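Local coordinates for macromomycin (Streptomyces macromomyceticus, PDB 2MCM), which binds, without a covalent bond, the cytotoxic DNA-cleaving chromophore of the antibiotic auromomycin, of which it is the apoprotein, at residues Ala1-Thr7 and Thr19-Leu25; Pro27-Val33 and Ser51-Asp57. All coordinates share one frame; numbering follows the deposited sequence.

Interaction 1. Residues Ala1-Thr7 and Thr19-Leu25; sequences APGVTVT and TVSATGL
V4 lies across from A22 and diagonal to V20 on the inward face of a two-stranded antiparallel ladder, and its CG2 branch does the touching. With chi1 at 76°, CG1 takes the cramped place between the backbone N and the carbonyl carbon, while CG2 swings anti to N and leans over the partner strand. There it meets V20 CG1 at 3.4 Å, tighter than normal van der Waals contact, and more loosely A22 CB at 4.2 Å. V20 keeps the usual valine torsion (chi1 178°): its CG1 turns to V4 and its CG2 faces V6 CG2. L97 covers V4 and A22, A95 reaches V6, and A105 also packs on V4.

The other face, with T5, T7, T19, S21 and T23, is largely polar. T5 turns OG1 anti to its own N, which brings the methyl CG2, not the hydroxyl, onto S21 CB at 3.3 Å, again a close fit. V4 and T5 are each modelled in two conformers, and both short distances belong to one of them, so they carry some doubt. At the two ends a water ties the strands together: one joins A1 O to T23 OG1, the other T7 O to T19 OG1.

Three hydrogen-bonded pairs, G3 with T23, T5 with S21 and T7 with T19, hold the backbones in register; the straightest link is S21 N to T5 O, 2.9 Å at 177°. Beyond the strand, the amino terminus A1 N donates to G24 O at 2.8 Å in the carbonyl plane, on a lone pair, and P2 CB rests on L25 CD2. This is a regular antiparallel beta hairpin, the edge and middle strands of the three-stranded sheet in the neocarzinostatin-family beta-sandwich.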
loop_
_atom_site.group_PDB
_atom_site.type_symbol
_atom_site.label_atom_id
_atom_site.label_comp_id
_atom_site.label_asym_id
_atom_site.label_seq_id
_atom_site.Cartn_x
_atom_site.Cartn_y
_atom_site.Cartn_z
ATOM N N ALA A 1 -16.498 -5.916 5.070
ATOM C CA ALA A 1 -16.467 -4.650 4.256
ATOM C C ALA A 1 -15.164 -3.890 4.481
ATOM O O ALA A 1 -15.140 -3.111 5.473
ATOM C CB ALA A 1 -17.638 -3.783 4.840
ATOM N N PRO A 2 -14.179 -4.014 3.612
ATOM C CA PRO A 2 -12.890 -3.364 3.865
ATOM C C PRO A 2 -12.880 -1.875 3.982
ATOM O O PRO A 2 -13.440 -1.134 3.161
ATOM C CB PRO A 2 -11.915 -3.853 2.789
ATOM C CG PRO A 2 -12.610 -4.993 2.129
ATOM C CD PRO A 2 -14.089 -4.898 2.457
ATOM N N GLY A 3 -12.133 -1.411 5.003
ATOM C CA GLY A 3 -11.958 0.042 5.193
ATOM C C GLY A 3 -10.471 0.168 5.714
ATOM O O GLY A 3 -10.055 -0.767 6.403
ATOM N N VAL A 4 -9.886 1.269 5.340
ATOM C CA VAL A 4 -8.468 1.423 5.814
ATOM C C VAL A 4 -8.286 2.894 6.227
ATOM O O VAL A 4 -8.911 3.806 5.648
ATOM C CB VAL A 4 -7.500 1.089 4.657
ATOM C CG1 VAL A 4 -7.426 2.231 3.655
ATOM C CG2 VAL A 4 -6.105 0.762 5.207
ATOM N N THR A 5 -7.411 3.093 7.163
ATOM C CA THR A 5 -7.004 4.423 7.608
ATOM C C THR A 5 -5.448 4.369 7.639
ATOM O O THR A 5 -4.933 3.322 8.033
ATOM C CB THR A 5 -7.571 4.646 9.068
ATOM O OG1 THR A 5 -7.381 6.125 9.187
ATOM C CG2 THR A 5 -6.890 3.908 10.164
ATOM N N VAL A 6 -4.824 5.370 7.127
ATOM C CA VAL A 6 -3.320 5.473 7.143
ATOM C C VAL A 6 -2.989 6.698 7.988
ATOM O O VAL A 6 -3.509 7.782 7.682
ATOM C CB VAL A 6 -2.810 5.587 5.747
ATOM C CG1 VAL A 6 -1.263 5.781 5.700
ATOM C CG2 VAL A 6 -3.176 4.424 4.829
ATOM N N THR A 7 -2.154 6.473 9.020
ATOM C CA THR A 7 -1.828 7.623 9.893
ATOM C C THR A 7 -0.336 7.750 10.150
ATOM O O THR A 7 0.236 6.738 10.547
ATOM C CB THR A 7 -2.467 7.293 11.326
ATOM O OG1 THR A 7 -3.886 7.075 11.126
ATOM C CG2 THR A 7 -2.190 8.455 12.283
ATOM N N THR A 19 1.164 4.040 9.939
ATOM C CA THR A 19 0.462 2.863 10.433
ATOM C C THR A 19 -0.780 2.642 9.501
ATOM O O THR A 19 -1.477 3.663 9.338
ATOM C CB THR A 19 -0.033 3.085 11.901
ATOM O OG1 THR A 19 1.196 3.286 12.704
ATOM C CG2 THR A 19 -0.917 1.936 12.422
ATOM N N VAL A 20 -0.893 1.471 9.019
ATOM C CA VAL A 20 -2.089 1.142 8.151
ATOM C C VAL A 20 -3.038 0.362 9.030
ATOM O O VAL A 20 -2.650 -0.724 9.512
ATOM C CB VAL A 20 -1.642 0.328 6.951
ATOM C CG1 VAL A 20 -2.869 -0.058 6.064
ATOM C CG2 VAL A 20 -0.607 1.022 6.103
ATOM N N SER A 21 -4.236 0.808 9.287
ATOM C CA SER A 21 -5.245 0.135 10.109
ATOM C C SER A 21 -6.455 -0.204 9.198
ATOM O O SER A 21 -6.998 0.733 8.589
ATOM C CB SER A 21 -5.847 0.940 11.245
ATOM O OG SER A 21 -4.773 1.427 12.034
ATOM N N ALA A 22 -6.713 -1.492 9.200
ATOM C CA ALA A 22 -7.865 -1.911 8.321
ATOM C C ALA A 22 -8.828 -2.700 9.138
ATOM O O ALA A 22 -8.521 -3.375 10.129
ATOM C CB ALA A 22 -7.278 -2.704 7.165
ATOM N N THR A 23 -10.109 -2.611 8.715
ATOM C CA THR A 23 -11.181 -3.334 9.379
ATOM C C THR A 23 -12.144 -3.912 8.300
ATOM O O THR A 23 -12.002 -3.543 7.154
ATOM C CB THR A 23 -12.054 -2.377 10.315
ATOM O OG1 THR A 23 -12.500 -1.331 9.432
ATOM C CG2 THR A 23 -11.193 -1.884 11.500
ATOM N N GLY A 24 -12.951 -4.845 8.784
ATOM C CA GLY A 24 -13.973 -5.420 7.831
ATOM C C GLY A 24 -13.334 -6.409 6.907
ATOM O O GLY A 24 -13.906 -6.654 5.802
ATOM N N LEU A 25 -12.166 -6.997 7.223
ATOM C CA LEU A 25 -11.544 -7.962 6.330
ATOM C C LEU A 25 -12.006 -9.377 6.672
ATOM O O LEU A 25 -12.759 -9.619 7.655
ATOM C CB LEU A 25 -9.970 -7.891 6.611
ATOM C CG LEU A 25 -9.396 -6.489 6.472
ATOM C CD1 LEU A 25 -7.866 -6.541 6.796
ATOM C CD2 LEU A 25 -9.627 -5.911 5.106
HETATM O O HOH W 1 -14.724 -1.333 7.929
HETATM O O HOH W 2 1.811 6.055 12.844
#

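Interaction 2. Residues Pro27-Val33 and Ser51-Asp57; sequences PGTVYHV and STDVTAD
S51 OG meets V33 O at 2.7 Å, from above the carbonyl plane, and T52 N reaches the same oxygen; S51 is modelled in two conformers, and this double grip holds for one. T52 returns the bond through its O to V33 N, while its CG2 approaches V33 CB. D53 carries the main polar contact: OD1 accepts a hydrogen bond from H32 ND1, whose modelled length of 2.5 Å is unusually short and best not taken literally. The side chains run side by side; OD1 lies in the imidazole plane, but ND1 sits above the carboxylate plane, the two planes 50° apart. With D100 holding H32 NE2, both ring nitrogens are bound and the ring's rotation is fixed; two carboxylates would probably favour a protonated imidazolium. D53 CB also touches V30 CG1.

V54 pairs with Y31 through two backbone bonds, and its CG2 faces V33 CG2. At T55, chi1 of -59° sends CG2 over the G28 backbone. A56 CB packs obliquely on Y31 CE1 at 3.8 Å; the phenol OH beyond is held by E103 and the T26 backbone. A56 O takes G28 N. The arrangement is an antiparallel strand pair in the larger sheet of the neocarzinostatin-type sandwich.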
loop_
_atom_site.group_PDB
_atom_site.type_symbol
_atom_site.label_atom_id
_atom_site.label_comp_id
_atom_site.label_asym_id
_atom_site.label_seq_id
_atom_site.Cartn_x
_atom_site.Cartn_y
_atom_site.Cartn_z
ATOM N N PRO A 27 -11.278 -12.910 8.171
ATOM C CA PRO A 27 -10.304 -13.583 9.067
ATOM C C PRO A 27 -9.585 -14.675 8.342
ATOM O O PRO A 27 -10.223 -15.500 7.601
ATOM C CB PRO A 27 -11.176 -14.131 10.195
ATOM C CG PRO A 27 -12.330 -13.146 10.236
ATOM C CD PRO A 27 -12.636 -12.828 8.771
ATOM N N GLY A 28 -8.266 -14.779 8.549
ATOM C CA GLY A 28 -7.443 -15.804 7.949
ATOM C C GLY A 28 -6.957 -15.545 6.578
ATOM O O GLY A 28 -6.162 -16.377 6.049
ATOM N N THR A 29 -7.379 -14.497 5.884
ATOM C CA THR A 29 -6.882 -14.212 4.545
ATOM C C THR A 29 -5.586 -13.343 4.683
ATOM O O THR A 29 -5.569 -12.517 5.575
ATOM C CB THR A 29 -7.981 -13.368 3.769
ATOM O OG1 THR A 29 -9.089 -14.304 3.651
ATOM C CG2 THR A 29 -7.466 -12.898 2.421
ATOM N N VAL A 30 -4.689 -13.603 3.773
ATOM C CA VAL A 30 -3.440 -12.855 3.720
ATOM C C VAL A 30 -3.661 -11.619 2.865
ATOM O O VAL A 30 -4.128 -11.773 1.712
ATOM C CB VAL A 30 -2.304 -13.722 3.093
ATOM C CG1 VAL A 30 -1.031 -12.866 2.974
ATOM C CG2 VAL A 30 -2.064 -14.994 3.905
ATOM N N TYR A 31 -3.340 -10.440 3.385
ATOM C CA TYR A 31 -3.398 -9.197 2.635
ATOM C C TYR A 31 -1.997 -8.656 2.397
ATOM O O TYR A 31 -1.134 -8.728 3.339
ATOM C CB TYR A 31 -4.241 -8.164 3.418
ATOM C CG TYR A 31 -5.700 -8.595 3.494
ATOM C CD1 TYR A 31 -6.157 -9.458 4.454
ATOM C CD2 TYR A 31 -6.569 -8.155 2.469
ATOM C CE1 TYR A 31 -7.498 -9.917 4.539
ATOM C CE2 TYR A 31 -7.915 -8.533 2.555
ATOM C CZ TYR A 31 -8.325 -9.402 3.511
ATOM O OH TYR A 31 -9.643 -9.857 3.600
ATOM N N HIS A 32 -1.681 -8.192 1.242
ATOM C CA HIS A 32 -0.414 -7.584 0.853
ATOM C C HIS A 32 -0.527 -6.101 1.125
ATOM O O HIS A 32 -1.373 -5.411 0.538
ATOM C CB HIS A 32 -0.123 -7.792 -0.661
ATOM C CG HIS A 32 -0.327 -9.235 -1.043
ATOM N ND1 HIS A 32 0.424 -10.253 -0.493
ATOM C CD2 HIS A 32 -1.222 -9.818 -1.867
ATOM C CE1 HIS A 32 -0.035 -11.438 -0.989
ATOM N NE2 HIS A 32 -1.006 -11.181 -1.874
ATOM N N VAL A 33 0.277 -5.566 2.024
ATOM C CA VAL A 33 0.306 -4.140 2.432
ATOM C C VAL A 33 1.339 -3.416 1.669
ATOM O O VAL A 33 2.539 -3.947 1.543
ATOM C CB VAL A 33 0.587 -4.091 3.956
ATOM C CG1 VAL A 33 0.609 -2.617 4.395
ATOM C CG2 VAL A 33 -0.447 -4.854 4.762
ATOM N N SER A 51 6.984 -3.654 0.921
ATOM C CA SER A 51 5.670 -4.332 1.104
ATOM C C SER A 51 5.784 -5.461 2.075
ATOM O O SER A 51 6.907 -6.003 2.335
ATOM C CB SER A 51 5.273 -4.771 -0.304
ATOM O OG SER A 51 4.026 -5.403 -0.253
ATOM N N THR A 52 4.687 -5.826 2.703
ATOM C CA THR A 52 4.713 -6.905 3.668
ATOM C C THR A 52 3.411 -7.676 3.630
ATOM O O THR A 52 2.409 -7.052 3.149
ATOM C CB THR A 52 5.010 -6.330 5.087
ATOM O OG1 THR A 52 5.273 -7.570 5.858
ATOM C CG2 THR A 52 3.851 -5.535 5.675
ATOM N N ASP A 53 3.321 -8.854 4.125
ATOM C CA ASP A 53 2.060 -9.652 4.149
ATOM C C ASP A 53 1.583 -9.785 5.544
ATOM O O ASP A 53 2.412 -10.161 6.452
ATOM C CB ASP A 53 2.258 -11.078 3.562
ATOM C CG ASP A 53 2.291 -11.087 2.069
ATOM O OD1 ASP A 53 2.095 -10.095 1.392
ATOM O OD2 ASP A 53 2.552 -12.193 1.516
ATOM N N VAL A 54 0.296 -9.595 5.854
ATOM C CA VAL A 54 -0.259 -9.776 7.152
ATOM C C VAL A 54 -1.570 -10.570 7.050
ATOM O O VAL A 54 -2.274 -10.280 6.045
ATOM C CB VAL A 54 -0.508 -8.429 7.886
ATOM C CG1 VAL A 54 -0.972 -8.620 9.314
ATOM C CG2 VAL A 54 0.781 -7.600 7.856
ATOM N N THR A 55 -1.811 -11.501 7.874
ATOM C CA THR A 55 -3.096 -12.269 7.876
ATOM C C THR A 55 -4.044 -11.588 8.773
ATOM O O THR A 55 -3.838 -11.189 9.951
ATOM C CB THR A 55 -2.749 -13.723 8.409
ATOM O OG1 THR A 55 -1.776 -14.261 7.533
ATOM C CG2 THR A 55 -4.040 -14.583 8.423
ATOM N N ALA A 56 -5.292 -11.332 8.302
ATOM C CA ALA A 56 -6.291 -10.668 9.138
ATOM C C ALA A 56 -6.660 -11.616 10.305
ATOM O O ALA A 56 -6.740 -12.847 10.117
ATOM C CB ALA A 56 -7.541 -10.398 8.311
ATOM N N ASP A 57 -6.943 -11.002 11.414
ATOM C CA ASP A 57 -7.260 -11.769 12.647
ATOM C C ASP A 57 -8.734 -12.122 12.727
ATOM O O ASP A 57 -9.508 -11.824 11.803
ATOM C CB ASP A 57 -6.721 -10.948 13.828
ATOM C CG ASP A 57 -7.482 -9.715 14.108
ATOM O OD1 ASP A 57 -8.641 -9.415 13.669
ATOM O OD2 ASP A 57 -6.855 -8.875 14.885
#

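How the interactions relate
From the N terminus, strand 3-7 turns back through a short connection into strand 16-23, and interaction 1 closes that hairpin. The chain then crosses by the loop 24-29 to the larger sheet, into strand 30-40, turns back in strand 43-47 and goes on to strand 52-55, which pairs with the start of strand 30-40; there interaction 2 closes the longer loop. The two contacts therefore follow in series, neither nested nor crossed. Interaction 1 belongs to the three-stranded sheet, interaction 2 to the larger one, and their centres lie about 12 Å apart. They meet in the interior: L25 CB packs on Y31 OH and A56 CB, and V20 CG2 approaches V33 CG1, while L97 touches side chains of both.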